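Local coordinates for protein beta 1-3 glucanase (PDB 5H4E) that probably hydrolyses beta-1,3-glucans, as a bacterial beta-1,3-glucanase domain of glycoside hydrolase family 64, at residues Y207-G212 against P329-A334; Y225-I230 against P277-V282. All blocks are in the same frame, centred on the assembly; numbering follows the deposited sequence.

Interaction 1 (Y207-G212 against P329-A334)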
loop_
_atom_site.group_PDB
_atom_site.type_symbol
_atom_site.label_atom_id
_atom_site.label_comp_id
_atom_site.label_asym_id
_atom_site.label_seq_id
_atom_site.Cartn_x
_atom_site.Cartn_y
_atom_site.Cartn_z
ATOM N N TYR A 207 -3.406 2.164 -12.694
ATOM C CA TYR A 207 -2.493 1.166 -12.159
ATOM C C TYR A 207 -1.186 1.796 -11.754
ATOM O O TYR A 207 -0.656 2.649 -12.452
ATOM C CB TYR A 207 -2.245 0.052 -13.189
ATOM C CG TYR A 207 -3.502 -0.748 -13.421
ATOM C CD1 TYR A 207 -3.867 -1.749 -12.536
ATOM C CD2 TYR A 207 -4.344 -0.475 -14.500
ATOM C CE1 TYR A 207 -5.027 -2.470 -12.709
ATOM C CE2 TYR A 207 -5.524 -1.192 -14.678
ATOM C CZ TYR A 207 -5.850 -2.192 -13.787
ATOM O OH TYR A 207 -7.010 -2.917 -13.954
ATOM N N ALA A 208 -0.672 1.387 -10.604
ATOM C CA ALA A 208 0.714 1.673 -10.299
ATOM C C ALA A 208 1.592 1.051 -11.388
ATOM O O ALA A 208 1.163 0.108 -12.083
ATOM C CB ALA A 208 1.069 1.147 -8.906
ATOM N N PRO A 209 2.814 1.587 -11.575
ATOM C CA PRO A 209 3.658 1.212 -12.723
ATOM C C PRO A 209 3.815 -0.294 -12.968
ATOM O O PRO A 209 3.632 -0.752 -14.098
ATOM C CB PRO A 209 5.007 1.835 -12.368
ATOM C CG PRO A 209 4.628 3.105 -11.655
ATOM C CD PRO A 209 3.411 2.699 -10.807
ATOM N N ALA A 210 4.162 -1.050 -11.938
ATOM C CA ALA A 210 4.392 -2.469 -12.136
ATOM C C ALA A 210 3.328 -3.287 -11.428
ATOM O O ALA A 210 3.584 -4.407 -10.993
ATOM C CB ALA A 210 5.772 -2.856 -11.657
ATOM N N SER A 211 2.127 -2.728 -11.308
ATOM C CA SER A 211 1.029 -3.459 -10.682
ATOM C C SER A 211 -0.095 -3.682 -11.676
ATOM O O SER A 211 -0.344 -2.831 -12.534
ATOM C CB SER A 211 0.501 -2.709 -9.450
ATOM O OG SER A 211 -0.626 -3.378 -8.894
ATOM N N GLY A 212 -0.768 -4.830 -11.565
ATOM C CA GLY A 212 -1.943 -5.106 -12.376
ATOM C C GLY A 212 -1.648 -5.045 -13.857
ATOM O O GLY A 212 -0.749 -5.735 -14.334
ATOM N N PRO A 329 14.761 9.092 -14.784
ATOM C CA PRO A 329 13.542 8.379 -14.392
ATOM C C PRO A 329 13.192 8.599 -12.926
ATOM O O PRO A 329 14.067 8.616 -12.068
ATOM C CB PRO A 329 13.909 6.919 -14.638
ATOM C CG PRO A 329 15.361 6.865 -14.330
ATOM C CD PRO A 329 15.918 8.180 -14.855
ATOM N N ALA A 330 11.903 8.738 -12.645
ATOM C CA ALA A 330 11.436 8.798 -11.269
ATOM C C ALA A 330 10.043 8.199 -11.228
ATOM O O ALA A 330 9.437 7.973 -12.276
ATOM C CB ALA A 330 11.429 10.233 -10.763
ATOM N N ASN A 331 9.528 7.950 -10.033
ATOM C CA ASN A 331 8.185 7.374 -9.936
ATOM C C ASN A 331 7.135 8.483 -10.021
ATOM O O ASN A 331 6.614 8.944 -9.010
ATOM C CB ASN A 331 8.036 6.561 -8.652
ATOM C CG ASN A 331 6.844 5.637 -8.691
ATOM O OD1 ASN A 331 5.816 5.990 -9.247
ATOM N ND2 ASN A 331 6.982 4.440 -8.110
ATOM N N TYR A 332 6.837 8.917 -11.240
ATOM C CA TYR A 332 5.909 10.038 -11.432
ATOM C C TYR A 332 4.468 9.693 -11.059
ATOM O O TYR A 332 3.674 10.574 -10.730
ATOM C CB TYR A 332 5.999 10.534 -12.879
ATOM C CG TYR A 332 7.296 11.283 -13.103
ATOM C CD1 TYR A 332 7.461 12.572 -12.592
ATOM C CD2 TYR A 332 8.368 10.692 -13.759
ATOM C CE1 TYR A 332 8.644 13.272 -12.769
ATOM C CE2 TYR A 332 9.569 11.397 -13.958
ATOM C CZ TYR A 332 9.693 12.683 -13.448
ATOM O OH TYR A 332 10.856 13.408 -13.621
ATOM N N PHE A 333 4.142 8.413 -11.096
ATOM C CA PHE A 333 2.887 7.939 -10.502
ATOM C C PHE A 333 2.838 8.331 -9.004
ATOM O O PHE A 333 1.904 9.001 -8.555
ATOM C CB PHE A 333 2.757 6.422 -10.709
ATOM C CG PHE A 333 1.596 5.776 -9.975
ATOM C CD1 PHE A 333 1.760 5.280 -8.684
ATOM C CD2 PHE A 333 0.352 5.643 -10.589
ATOM C CE1 PHE A 333 0.701 4.678 -8.000
ATOM C CE2 PHE A 333 -0.720 5.033 -9.915
ATOM C CZ PHE A 333 -0.544 4.551 -8.619
ATOM N N ALA A 334 3.861 7.945 -8.248
ATOM C CA ALA A 334 3.900 8.241 -6.815
ATOM C C ALA A 334 3.832 9.744 -6.568
ATOM O O ALA A 334 3.079 10.212 -5.713
ATOM C CB ALA A 334 5.163 7.665 -6.180
#
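F333, in the first turn of helix 332-339, lays its ring against the backbone of A208 and the ring of P209. Its CB points toward segment 207-212, and CG stands anti to the backbone N (chi1 172°). CB begins the contact, packing on P209 CD and CG. F333 CG lies 3.7 Å from P209 CD, and F333 CD1 touches that same methylene. On the other flank of the ring, CD2 and CE2 approach the carbonyl oxygen of Y207, with 3.5 Å between F333 CE2 and Y207 O; this approach is oblique to the ring. CE1 meets the methyl of A208, A208 CB lying 3.7 Å from F333 CE1, and F333 CZ at the tip comes to 3.6 Å from A208 CA. That CA sits over one face of the ring as a CH-pi contact, 3.6 Å from the F333 centroid and 14° off the ring normal. N331, the N-cap of the helix, adds a smaller touch: its OD1 lies 3.9 Å from P209 CG. N331 OD1 also accepts from A334 N at 2.9 Å, the donor standing above the carbonyl plane, while ND2 is bonded to N308. The helix start is thus capped from within its own segment. A208 to S211 form a type I beta turn, closed by the bond from S211 N to A208 O, with P209 at its second position. F197 of helix 195-198 touches both P209 and F333, and W337 meets the F333 ring edge-to-face. The contact joins this turn, just after strand 206-207, to the helix start mainly through apolar surfaces. Y207 O is buried by the contact with no polar partner in the model; the F333 ring packs beside it without supplying a hydrogen bond.

Interaction 2 (Y225-I230 against P277-V282); sequences YFDSYI and PSTQEV
F226 holds one face of its ring over V282 CG1, a CH-pi contact in which the methyl lies 3.9 Å from the ring centroid and 9° off the normal. Y225 CE2 approaches the opposite face near its rim, and T279 CG2 comes up at the edge. Polar bonds meet at T279 OG1, which accepts from F226 N at 2.8 Å (N-H...O 148°) and donates to D227 OD1, also at 2.8 Å. Its place anti to the carbonyl carbon (chi1 -79°) turns the hydroxyl to both partners. A water donates to D227 OD1 and accepts from T279 N at 2.9 Å, giving D227 a second link to the start of helix 279-284. There S278 and E281 form a capping box: S278 OG accepts from E281 N, and E281 OE1 accepts from S278 N. The contact thus joins the N-terminal ends of helices 227-236 and 279-284. Further along, I230 CD1 lies 3.4 Å from P277 O and 3.9 Å from V282 CG2, while I230 CG2 touches P277 CD. F307 of helix 294-309 packs on both I230 and V282.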
loop_
_atom_site.group_PDB
_atom_site.type_symbol
_atom_site.label_atom_id
_atom_site.label_comp_id
_atom_site.label_asym_id
_atom_site.label_seq_id
_atom_site.Cartn_x
_atom_site.Cartn_y
_atom_site.Cartn_z
ATOM N N TYR A 225 12.689 1.061 -17.599
ATOM C CA TYR A 225 12.613 2.502 -17.362
ATOM C C TYR A 225 13.731 3.026 -16.450
ATOM O O TYR A 225 14.288 4.088 -16.698
ATOM C CB TYR A 225 11.241 2.858 -16.775
ATOM C CG TYR A 225 11.045 4.335 -16.471
ATOM C CD1 TYR A 225 11.013 5.280 -17.488
ATOM C CD2 TYR A 225 10.868 4.772 -15.162
ATOM C CE1 TYR A 225 10.838 6.638 -17.207
ATOM C CE2 TYR A 225 10.686 6.114 -14.876
ATOM C CZ TYR A 225 10.672 7.035 -15.888
ATOM O OH TYR A 225 10.494 8.362 -15.579
ATOM N N PHE A 226 14.075 2.282 -15.407
ATOM C CA PHE A 226 15.066 2.773 -14.455
ATOM C C PHE A 226 16.498 2.312 -14.733
ATOM O O PHE A 226 17.411 2.706 -14.026
ATOM C CB PHE A 226 14.698 2.353 -13.035
ATOM C CG PHE A 226 13.742 3.295 -12.345
ATOM C CD1 PHE A 226 14.201 4.470 -11.769
ATOM C CD2 PHE A 226 12.394 2.986 -12.247
ATOM C CE1 PHE A 226 13.328 5.336 -11.121
ATOM C CE2 PHE A 226 11.522 3.852 -11.610
ATOM C CZ PHE A 226 11.991 5.028 -11.050
ATOM N N ASP A 227 16.682 1.478 -15.750
ATOM C CA ASP A 227 17.941 0.750 -15.938
ATOM C C ASP A 227 19.190 1.631 -16.075
ATOM O O ASP A 227 20.199 1.382 -15.417
ATOM C CB ASP A 227 17.841 -0.153 -17.167
ATOM C CG ASP A 227 16.997 -1.388 -16.918
ATOM O OD1 ASP A 227 16.164 -1.366 -15.987
ATOM O OD2 ASP A 227 17.187 -2.383 -17.647
ATOM N N SER A 228 19.134 2.626 -16.946
ATOM C CA SER A 228 20.306 3.470 -17.164
ATOM C C SER A 228 20.683 4.227 -15.887
ATOM O O SER A 228 21.871 4.374 -15.574
ATOM C CB SER A 228 20.071 4.450 -18.300
ATOM O OG SER A 228 21.191 5.324 -18.400
ATOM N N TYR A 229 19.671 4.679 -15.147
ATOM C CA TYR A 229 19.895 5.430 -13.905
ATOM C C TYR A 229 20.512 4.501 -12.883
ATOM O O TYR A 229 21.491 4.855 -12.227
ATOM C CB TYR A 229 18.578 6.042 -13.399
ATOM C CG TYR A 229 18.625 6.809 -12.076
ATOM C CD1 TYR A 229 19.607 7.768 -11.822
ATOM C CD2 TYR A 229 17.657 6.590 -11.096
ATOM C CE1 TYR A 229 19.629 8.476 -10.621
ATOM C CE2 TYR A 229 17.673 7.297 -9.891
ATOM C CZ TYR A 229 18.664 8.242 -9.665
ATOM O OH TYR A 229 18.704 8.947 -8.474
ATOM N N ILE A 230 19.959 3.294 -12.764
ATOM C CA ILE A 230 20.523 2.289 -11.869
ATOM C C ILE A 230 21.991 2.028 -12.205
ATOM O O ILE A 230 22.839 2.001 -11.316
ATOM C CB ILE A 230 19.717 0.963 -11.939
ATOM C CG1 ILE A 230 18.371 1.132 -11.233
ATOM C CG2 ILE A 230 20.480 -0.167 -11.280
ATOM C CD1 ILE A 230 17.349 0.116 -11.658
ATOM N N PRO A 277 19.669 -3.764 -8.660
ATOM C CA PRO A 277 18.213 -3.922 -8.829
ATOM C C PRO A 277 17.717 -3.789 -10.271
ATOM O O PRO A 277 18.308 -3.067 -11.075
ATOM C CB PRO A 277 17.634 -2.796 -7.962
ATOM C CG PRO A 277 18.706 -1.758 -7.924
ATOM C CD PRO A 277 20.018 -2.515 -7.955
ATOM N N SER A 278 16.640 -4.501 -10.589
ATOM C CA SER A 278 15.918 -4.278 -11.826
ATOM C C SER A 278 14.993 -3.083 -11.662
ATOM O O SER A 278 14.811 -2.570 -10.549
ATOM C CB SER A 278 15.097 -5.507 -12.204
ATOM O OG SER A 278 14.132 -5.762 -11.192
ATOM N N THR A 279 14.397 -2.665 -12.768
ATOM C CA THR A 279 13.359 -1.645 -12.747
ATOM C C THR A 279 12.182 -2.107 -11.881
ATOM O O THR A 279 11.595 -1.312 -11.140
ATOM C CB THR A 279 12.911 -1.300 -14.195
ATOM O OG1 THR A 279 13.879 -0.419 -14.785
ATOM C CG2 THR A 279 11.554 -0.609 -14.232
ATOM N N GLN A 280 11.864 -3.399 -11.947
ATOM C CA GLN A 280 10.733 -3.924 -11.181
ATOM C C GLN A 280 11.046 -3.911 -9.694
ATOM O O GLN A 280 10.183 -3.622 -8.883
ATOM C CB GLN A 280 10.367 -5.347 -11.623
ATOM C CG GLN A 280 9.757 -5.427 -13.017
ATOM C CD GLN A 280 10.761 -5.115 -14.103
ATOM O OE1 GLN A 280 11.861 -5.677 -14.125
ATOM N NE2 GLN A 280 10.407 -4.199 -14.993
ATOM N N GLU A 281 12.287 -4.214 -9.330
ATOM C CA GLU A 281 12.643 -4.230 -7.923
ATOM C C GLU A 281 12.605 -2.828 -7.317
ATOM O O GLU A 281 12.259 -2.662 -6.143
ATOM C CB GLU A 281 14.018 -4.870 -7.730
ATOM C CG GLU A 281 13.930 -6.387 -7.793
ATOM C CD GLU A 281 15.273 -7.077 -7.903
ATOM O OE1 GLU A 281 16.222 -6.473 -8.445
ATOM O OE2 GLU A 281 15.375 -8.239 -7.452
ATOM N N VAL A 282 12.961 -1.822 -8.108
ATOM C CA VAL A 282 12.832 -0.439 -7.648
ATOM C C VAL A 282 11.361 -0.099 -7.400
ATOM O O VAL A 282 10.984 0.354 -6.314
ATOM C CB VAL A 282 13.448 0.545 -8.664
ATOM C CG1 VAL A 282 12.996 1.999 -8.396
ATOM C CG2 VAL A 282 14.965 0.432 -8.635
HETATM O O HOH W 1 15.342 -3.873 -15.217
#

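How the interactions relate
Along the chain, interaction 2 is nested within interaction 1: segments 225-230 and 277-282 both fall between 207-212 and 329-334. The centres are 12 Å apart, on the same side of the chain's centre. The two contacts touch where a probable hydrogen bond joins A330 N and Y225 OH, 3.3 Å apart, and where P329 packs on Y229 and F226. Helix 279-284, part of interaction 2, also reaches interaction 1 through L283, which lies against P209 and N331. Helix 294-309 borders both through N308. Together they bring the starts of helices 227-236, 279-284 and 332-339 into one packed region of the beta-1,3-glucanase domain, beside the turn that follows strand 206-207.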